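Local atomic coordinates of period circadian protein homolog 2 (Mus musculus, PDB entry 3GDI), a protein that acts in the mammalian circadian clock as a nuclear transcriptional regulator, probably associating with partner clock proteins through its tandem PAS domains. Residues E63-H68 with F104-S109; Q121-T126 with A148-S153; L211-H216 with T297-R302. All blocks are in the same frame, centred on the assembly; numbering follows the deposited sequence.

Contact 1 of 3, residues E63-H68 with F104-S109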
# COMPACT_ATOMS: atom_id res chain seq x y z
N GLU A 63 17.60 12.84 9.09
CA GLU A 63 18.96 12.85 8.57
C GLU A 63 19.80 11.64 8.98
O GLU A 63 20.83 11.36 8.37
CB GLU A 63 19.66 14.15 8.95
CG GLU A 63 18.75 15.35 8.80
CD GLU A 63 19.48 16.67 8.81
OE1 GLU A 63 19.94 17.10 7.72
OE2 GLU A 63 19.60 17.29 9.90
N PHE A 64 19.37 10.92 10.02
CA PHE A 64 20.08 9.73 10.49
C PHE A 64 19.45 8.42 10.01
O PHE A 64 19.78 7.35 10.51
CB PHE A 64 20.14 9.70 12.02
CG PHE A 64 20.67 10.95 12.63
CD1 PHE A 64 19.80 11.92 13.11
CD2 PHE A 64 22.04 11.20 12.65
CE1 PHE A 64 20.28 13.12 13.61
CE2 PHE A 64 22.53 12.40 13.15
CZ PHE A 64 21.65 13.36 13.62
N LEU A 65 18.53 8.52 9.05
CA LEU A 65 17.84 7.37 8.49
C LEU A 65 18.38 7.03 7.11
O LEU A 65 18.96 7.88 6.43
CB LEU A 65 16.34 7.67 8.34
CG LEU A 65 15.30 7.46 9.44
CD1 LEU A 65 15.96 7.35 10.79
CD2 LEU A 65 14.30 8.60 9.37
N ALA A 66 18.20 5.78 6.68
CA ALA A 66 18.63 5.40 5.35
C ALA A 66 17.82 6.34 4.46
O ALA A 66 16.64 6.60 4.74
CB ALA A 66 18.27 3.96 5.08
N PRO A 67 18.43 6.88 3.40
CA PRO A 67 17.69 7.79 2.51
C PRO A 67 16.39 7.23 1.95
O PRO A 67 15.45 7.98 1.70
CB PRO A 67 18.72 8.12 1.43
CG PRO A 67 20.02 8.07 2.19
CD PRO A 67 19.85 6.80 3.01
N HIS A 68 16.32 5.92 1.75
CA HIS A 68 15.12 5.28 1.23
C HIS A 68 14.01 5.18 2.28
O HIS A 68 12.84 5.09 1.93
CB HIS A 68 15.41 3.87 0.73
CG HIS A 68 15.94 3.81 -0.67
ND1 HIS A 68 17.24 4.15 -1.00
CD2 HIS A 68 15.34 3.45 -1.83
CE1 HIS A 68 17.42 4.00 -2.30
NE2 HIS A 68 16.28 3.58 -2.83
N PHE A 104 6.39 0.70 12.29
CA PHE A 104 7.05 0.56 11.00
C PHE A 104 8.54 0.36 11.26
O PHE A 104 8.99 0.46 12.40
CB PHE A 104 6.80 1.81 10.14
CG PHE A 104 7.34 3.08 10.74
CD1 PHE A 104 8.55 3.62 10.29
CD2 PHE A 104 6.68 3.71 11.78
CE1 PHE A 104 9.08 4.76 10.88
CE2 PHE A 104 7.21 4.86 12.37
CZ PHE A 104 8.41 5.39 11.92
N PHE A 105 9.31 0.08 10.21
CA PHE A 105 10.75 -0.14 10.36
C PHE A 105 11.61 0.88 9.62
O PHE A 105 11.27 1.33 8.53
CB PHE A 105 11.12 -1.54 9.88
CG PHE A 105 10.42 -2.64 10.60
CD1 PHE A 105 9.07 -2.90 10.35
CD2 PHE A 105 11.09 -3.41 11.53
CE1 PHE A 105 8.41 -3.92 11.02
CE2 PHE A 105 10.44 -4.44 12.21
CZ PHE A 105 9.09 -4.69 11.95
N CYS A 106 12.75 1.20 10.22
CA CYS A 106 13.70 2.15 9.65
C CYS A 106 15.13 1.77 9.99
O CYS A 106 15.39 1.22 11.07
CB CYS A 106 13.43 3.57 10.18
SG CYS A 106 12.44 4.62 9.10
N ARG A 107 16.04 2.04 9.07
CA ARG A 107 17.46 1.76 9.29
C ARG A 107 18.06 3.08 9.76
O ARG A 107 17.92 4.11 9.09
CB ARG A 107 18.11 1.28 7.99
CG ARG A 107 18.01 -0.23 7.79
CD ARG A 107 17.94 -0.64 6.32
NE ARG A 107 16.64 -0.29 5.75
CZ ARG A 107 16.07 -0.89 4.71
NH1 ARG A 107 16.67 -1.91 4.10
NH2 ARG A 107 14.89 -0.48 4.27
N VAL A 108 18.70 3.06 10.92
CA VAL A 108 19.29 4.27 11.49
C VAL A 108 20.81 4.20 11.56
O VAL A 108 21.39 3.14 11.74
CB VAL A 108 18.74 4.52 12.91
CG1 VAL A 108 19.20 5.87 13.44
CG2 VAL A 108 17.22 4.44 12.89
N SER A 109 21.45 5.36 11.40
CA SER A 109 22.91 5.45 11.44
C SER A 109 23.38 6.80 11.95
O SER A 109 22.91 7.84 11.47
CB SER A 109 23.50 5.24 10.05
OG SER A 109 24.89 5.57 10.03
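At the outer strand 104-108 of the PAS-A sheet, L65 bridges V108 and brings the loop that precedes helix 70-76 alongside the edge. Two backbone bonds flank this single bridge. The amide of S109 reaches F64 O at 2.7 Å, with a nearly straight N-H...O angle of 160°, and the amide of A66 reaches R107 O at 2.9 Å in a more bent bond (144°). Each carbonyl also takes a CA-H...O contact from the residue next to its donor: V108 CA lies 3.3 Å from F64 O, and L65 CA approaches R107 O in the same way. The loop thus pairs with the strand only locally, around one residue. PAS sheets have the strand order 2-1-5-4-3, and here 104-108 is an outermost strand, so the side that does not pair with strand 121-131 is available to the loop. The side chains of L65, V108 and C106 meet by apolar contact. L65 CD1 touches V108 CG2 at 3.8 Å, the two side chains lying obliquely to one another, while L65 CG meets C106 SG at 4.0 Å. V108 presents CG2 because CG1 is the branch anti to the backbone N (chi1 -172°), and CG1 instead faces F64 O and F64 CB. F73 of helix 70-76 touches both L65 and C106. A66 CB points to the strand and rests on R107 CB at 4.0 Å. The F64 ring turns outward, and S109 O lies near its plane at the edge, 3.7 Å from F64 CD2. The guanidinium of R107 leaves the pairing altogether, forming salt bridges with D69 and with D194 of helix 192-195, whereas S109 OG is hydrogen-bonded to R119 O.

Contact 2 of 3, residues Q121-T126 with A148-S153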
# COMPACT_ATOMS: atom_id res chain seq x y z
N GLN A 121 21.52 0.12 11.03
CA GLN A 121 21.00 -0.93 11.89
C GLN A 121 19.49 -0.82 11.87
O GLN A 121 18.94 0.24 12.18
CB GLN A 121 21.50 -0.76 13.31
CG GLN A 121 23.00 -0.84 13.47
CD GLN A 121 23.42 -0.56 14.90
OE1 GLN A 121 23.09 -1.32 15.82
NE2 GLN A 121 24.14 0.55 15.10
N PRO A 122 18.79 -1.91 11.52
CA PRO A 122 17.33 -1.91 11.48
C PRO A 122 16.71 -1.63 12.84
O PRO A 122 17.20 -2.11 13.86
CB PRO A 122 17.00 -3.30 10.95
CG PRO A 122 18.12 -4.13 11.49
CD PRO A 122 19.32 -3.25 11.24
N PHE A 123 15.64 -0.85 12.86
CA PHE A 123 14.95 -0.50 14.10
C PHE A 123 13.44 -0.58 13.92
O PHE A 123 12.90 -0.16 12.90
CB PHE A 123 15.31 0.92 14.54
CG PHE A 123 16.55 1.00 15.38
CD1 PHE A 123 16.46 0.89 16.76
CD2 PHE A 123 17.80 1.15 14.79
CE1 PHE A 123 17.61 0.92 17.55
CE2 PHE A 123 18.95 1.19 15.56
CZ PHE A 123 18.86 1.07 16.95
N ARG A 124 12.76 -1.15 14.90
CA ARG A 124 11.32 -1.23 14.83
C ARG A 124 10.88 -0.01 15.60
O ARG A 124 11.38 0.23 16.70
CB ARG A 124 10.81 -2.48 15.51
CG ARG A 124 9.31 -2.66 15.39
CD ARG A 124 8.69 -2.95 16.74
NE ARG A 124 7.27 -3.26 16.63
CZ ARG A 124 6.45 -3.38 17.66
NH1 ARG A 124 6.90 -3.20 18.89
NH2 ARG A 124 5.17 -3.67 17.46
N MET A 125 9.97 0.77 15.04
CA MET A 125 9.52 1.97 15.73
C MET A 125 8.02 2.10 15.85
O MET A 125 7.27 1.77 14.93
CB MET A 125 10.10 3.19 15.02
CG MET A 125 11.60 3.14 14.87
SD MET A 125 12.25 4.74 14.39
CE MET A 125 11.87 4.74 12.63
N THR A 126 7.57 2.60 17.00
CA THR A 126 6.16 2.81 17.26
C THR A 126 5.99 4.30 17.49
O THR A 126 6.62 4.87 18.39
CB THR A 126 5.68 2.05 18.51
OG1 THR A 126 6.30 0.76 18.57
CG2 THR A 126 4.17 1.86 18.47
N ALA A 148 11.89 3.21 19.76
CA ALA A 148 12.65 2.48 18.76
C ALA A 148 13.41 1.32 19.35
O ALA A 148 14.17 1.49 20.30
CB ALA A 148 13.61 3.42 18.08
N GLU A 149 13.20 0.14 18.78
CA GLU A 149 13.88 -1.06 19.25
C GLU A 149 14.72 -1.69 18.15
O GLU A 149 14.23 -1.95 17.05
CB GLU A 149 12.86 -2.08 19.74
CG GLU A 149 13.46 -3.43 20.08
CD GLU A 149 12.43 -4.40 20.59
OE1 GLU A 149 12.79 -5.57 20.85
OE2 GLU A 149 11.25 -4.00 20.72
N ARG A 150 15.99 -1.91 18.45
CA ARG A 150 16.91 -2.51 17.49
C ARG A 150 16.43 -3.93 17.21
O ARG A 150 16.07 -4.66 18.13
CB ARG A 150 18.33 -2.53 18.08
CG ARG A 150 19.45 -2.45 17.07
CD ARG A 150 20.04 -3.79 16.74
NE ARG A 150 21.06 -3.66 15.70
CZ ARG A 150 21.75 -4.67 15.18
NH1 ARG A 150 21.55 -5.91 15.60
NH2 ARG A 150 22.64 -4.43 14.23
N VAL A 151 16.40 -4.31 15.93
CA VAL A 151 15.95 -5.63 15.51
C VAL A 151 17.11 -6.59 15.25
O VAL A 151 18.11 -6.23 14.63
CB VAL A 151 15.09 -5.54 14.24
CG1 VAL A 151 14.72 -6.93 13.75
CG2 VAL A 151 13.83 -4.74 14.52
N HIS A 152 16.95 -7.83 15.72
CA HIS A 152 17.98 -8.86 15.55
C HIS A 152 17.57 -10.02 14.66
O HIS A 152 16.43 -10.48 14.70
CB HIS A 152 18.42 -9.41 16.91
CG HIS A 152 19.17 -8.42 17.74
ND1 HIS A 152 18.56 -7.59 18.64
CD2 HIS A 152 20.48 -8.08 17.74
CE1 HIS A 152 19.46 -6.77 19.16
NE2 HIS A 152 20.63 -7.05 18.62
N SER A 153 18.52 -10.48 13.86
CA SER A 153 18.28 -11.61 12.97
C SER A 153 17.78 -12.78 13.80
O SER A 153 18.43 -13.17 14.77
CB SER A 153 19.58 -11.99 12.28
OG SER A 153 19.44 -13.25 11.67
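R124 and E149 form an antiparallel hydrogen-bonded pair in which each backbone serves the other: R124 N donates to E149 O at 2.7 Å, and E149 N donates to R124 O at 2.8 Å, with the second donor lying in its carbonyl plane. A third backbone bond extends the ladder, from V151 N to P122 O at 3.1 Å. It is straight at the hydrogen, yet the donor sits above the P122 carbonyl plane, 41° out of it, just past the end of strand 142-150. R150 NE donates to Q121 OE1 at 3.1 Å in a weak bond, its N-H...O angle being only 129°; the R150 chain bends at chi2, which brings CD to the Q121 side, and the amide and guanidinium planes are 64° apart. Q121 NE2 is hydrogen-bonded to I48 O. R124 and E149 stand near one another on one face of the sheet, but their charged ends make no contact, and the link from R124 NE to E182 is long and weak.

On the opposite face lie the non-hydrogen-bonded pairs F123-R150 and M125-A148. R150 CA sits over the F123 ring, 3.9 Å from its centroid, a CH-pi contact continued by R150 CG against F123 CZ at 3.6 Å. M125 CG packs on A148 CB at 3.8 Å. A148 hydrogen-bonds onward through its backbone to F27, whose ring meets that of F123 edge-to-face. Strands 121-131 and 142-150, consecutive in the chain, form an antiparallel beta hairpin, the second being the central strand of the five-stranded PAS sheet.

Contact 3 of 3, residues L211-H216 with T297-R302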
# COMPACT_ATOMS: atom_id res chain seq x y z
N LEU A 211 7.14 -23.24 -10.46
CA LEU A 211 6.24 -23.88 -9.51
C LEU A 211 5.10 -22.93 -9.16
O LEU A 211 3.98 -23.37 -8.91
CB LEU A 211 6.98 -24.26 -8.22
CG LEU A 211 7.90 -25.48 -8.18
CD1 LEU A 211 8.97 -25.37 -9.27
CD2 LEU A 211 8.55 -25.57 -6.80
N MET A 212 5.40 -21.63 -9.15
CA MET A 212 4.39 -20.64 -8.82
C MET A 212 3.17 -20.72 -9.72
O MET A 212 2.06 -20.43 -9.29
CB MET A 212 4.98 -19.23 -8.86
CG MET A 212 5.80 -18.88 -7.66
SD MET A 212 4.91 -19.22 -6.10
CE MET A 212 4.11 -17.70 -5.85
N LEU A 213 3.39 -21.12 -10.97
CA LEU A 213 2.28 -21.22 -11.91
C LEU A 213 1.28 -22.27 -11.45
O LEU A 213 0.07 -22.05 -11.51
CB LEU A 213 2.80 -21.59 -13.30
CG LEU A 213 1.70 -21.70 -14.36
CD1 LEU A 213 1.05 -20.34 -14.56
CD2 LEU A 213 2.31 -22.21 -15.66
N ALA A 214 1.78 -23.41 -10.99
CA ALA A 214 0.93 -24.49 -10.52
C ALA A 214 0.31 -24.14 -9.18
O ALA A 214 -0.80 -24.54 -8.86
CB ALA A 214 1.74 -25.78 -10.39
N ILE A 215 1.04 -23.38 -8.38
CA ILE A 215 0.53 -23.00 -7.09
C ILE A 215 -0.69 -22.11 -7.25
O ILE A 215 -1.69 -22.29 -6.57
CB ILE A 215 1.61 -22.31 -6.26
CG1 ILE A 215 2.66 -23.34 -5.85
CG2 ILE A 215 1.01 -21.65 -5.03
CD1 ILE A 215 4.00 -22.75 -5.44
N HIS A 216 -0.62 -21.15 -8.16
CA HIS A 216 -1.78 -20.28 -8.33
C HIS A 216 -2.98 -21.02 -8.91
O HIS A 216 -4.12 -20.75 -8.52
CB HIS A 216 -1.42 -19.05 -9.15
CG HIS A 216 -0.52 -18.10 -8.42
ND1 HIS A 216 0.80 -18.37 -8.16
CD2 HIS A 216 -0.79 -16.93 -7.80
CE1 HIS A 216 1.31 -17.42 -7.40
NE2 HIS A 216 0.36 -16.53 -7.17
N THR A 297 5.02 -13.92 -14.82
CA THR A 297 4.17 -13.01 -14.07
C THR A 297 2.87 -12.73 -14.81
O THR A 297 1.79 -13.00 -14.30
CB THR A 297 4.92 -11.68 -13.78
OG1 THR A 297 5.93 -11.91 -12.79
CG2 THR A 297 3.97 -10.61 -13.30
N GLU A 298 2.96 -12.20 -16.03
CA GLU A 298 1.75 -11.89 -16.78
C GLU A 298 0.90 -13.14 -17.01
O GLU A 298 -0.32 -13.08 -17.14
CB GLU A 298 2.10 -11.23 -18.12
CG GLU A 298 0.89 -10.71 -18.90
CD GLU A 298 1.27 -9.66 -19.95
OE1 GLU A 298 2.21 -9.90 -20.75
OE2 GLU A 298 0.61 -8.59 -19.99
N GLN A 299 1.57 -14.29 -17.03
CA GLN A 299 0.92 -15.57 -17.24
C GLN A 299 0.04 -15.91 -16.04
O GLN A 299 -1.06 -16.45 -16.18
CB GLN A 299 1.99 -16.64 -17.42
CG GLN A 299 1.52 -17.94 -18.02
CD GLN A 299 2.65 -18.94 -18.14
OE1 GLN A 299 3.76 -18.60 -18.58
NE2 GLN A 299 2.38 -20.19 -17.76
N ILE A 300 0.53 -15.58 -14.84
CA ILE A 300 -0.21 -15.84 -13.61
C ILE A 300 -1.34 -14.83 -13.47
O ILE A 300 -2.48 -15.20 -13.17
CB ILE A 300 0.73 -15.75 -12.39
CG1 ILE A 300 1.70 -16.93 -12.38
CG2 ILE A 300 -0.07 -15.73 -11.10
CD1 ILE A 300 2.79 -16.85 -11.34
N HIS A 301 -1.03 -13.55 -13.69
CA HIS A 301 -2.04 -12.50 -13.59
C HIS A 301 -3.23 -12.85 -14.48
O HIS A 301 -4.38 -12.70 -14.09
CB HIS A 301 -1.45 -11.16 -14.02
CG HIS A 301 -2.30 -9.98 -13.65
ND1 HIS A 301 -2.00 -8.70 -14.03
CD2 HIS A 301 -3.42 -9.90 -12.90
CE1 HIS A 301 -2.90 -7.87 -13.54
NE2 HIS A 301 -3.78 -8.57 -12.84
N ARG A 302 -2.94 -13.30 -15.70
CA ARG A 302 -3.97 -13.68 -16.65
C ARG A 302 -4.87 -14.71 -15.97
O ARG A 302 -6.09 -14.60 -15.98
CB ARG A 302 -3.35 -14.29 -17.91
CG ARG A 302 -4.37 -14.66 -18.98
CD ARG A 302 -3.76 -15.48 -20.12
NE ARG A 302 -4.75 -15.71 -21.19
CZ ARG A 302 -4.57 -16.50 -22.25
NH1 ARG A 302 -3.43 -17.17 -22.41
NH2 ARG A 302 -5.54 -16.62 -23.15
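I300 CG2 lies over one face of the H216 imidazole, 3.8 Å from the ring centroid and 21° off its normal, displaced toward the rim near CG and CD2. The two side chains cross at about a right angle; the CG2 branch covers the face, while CD1 comes near ND1. I300 CD1 runs on to M212 CB at 4.1 Å, and I300 CG1 meets L213 CD1 at the same distance, with these two side chains sliding past each other in opposite directions. Chi1 (-179°) sets L213 CG anti to the backbone N; CD1 and CD2 reach the second helix, where the L213 and Q299 side chains cross at about a right angle. The very close approach of Q299 NE2 to L213 CD2 is doubtful. Helices 209-221 and 291-303 run almost parallel here, 5° apart, with their segment axes 10.0 Å from each other.

The H216 ring is held at both nitrogens: ND1 donates to M212 O at 2.7 Å within the helix, the acceptor lying in the ring plane, and NE2 is hydrogen-bonded to H171 NE2. M212 O also accepts from H216 N, the two donors arriving from opposite faces of the carbonyl plane. With no hydrogen bond passing between the two segments, the helices are held here by apolar and CH-pi contact, while both imidazole nitrogens are satisfied by partners outside segment 297-302.

In the fold
Contacts 1 and 2 reach the same sheet, their centres 10 Å apart. Strand 104-108 carries the loop of contact 1 on one side and pairs on the other with strand 121-131 of contact 2, through the probable hydrogen bonds C106 O to F123 N (2.7 Å) and F104 O to M125 N (2.8 Å). Contact 3 lies on the opposite side of the chain's centre, with its first helix in the second PAS region; its centre is 35 Å from each of the others, and its nearest atoms are about 21 Å from contact 1 and about 24 Å from contact 2. E298 and H301 of segment 297-302 also touch P83 and K102 of the second subunit.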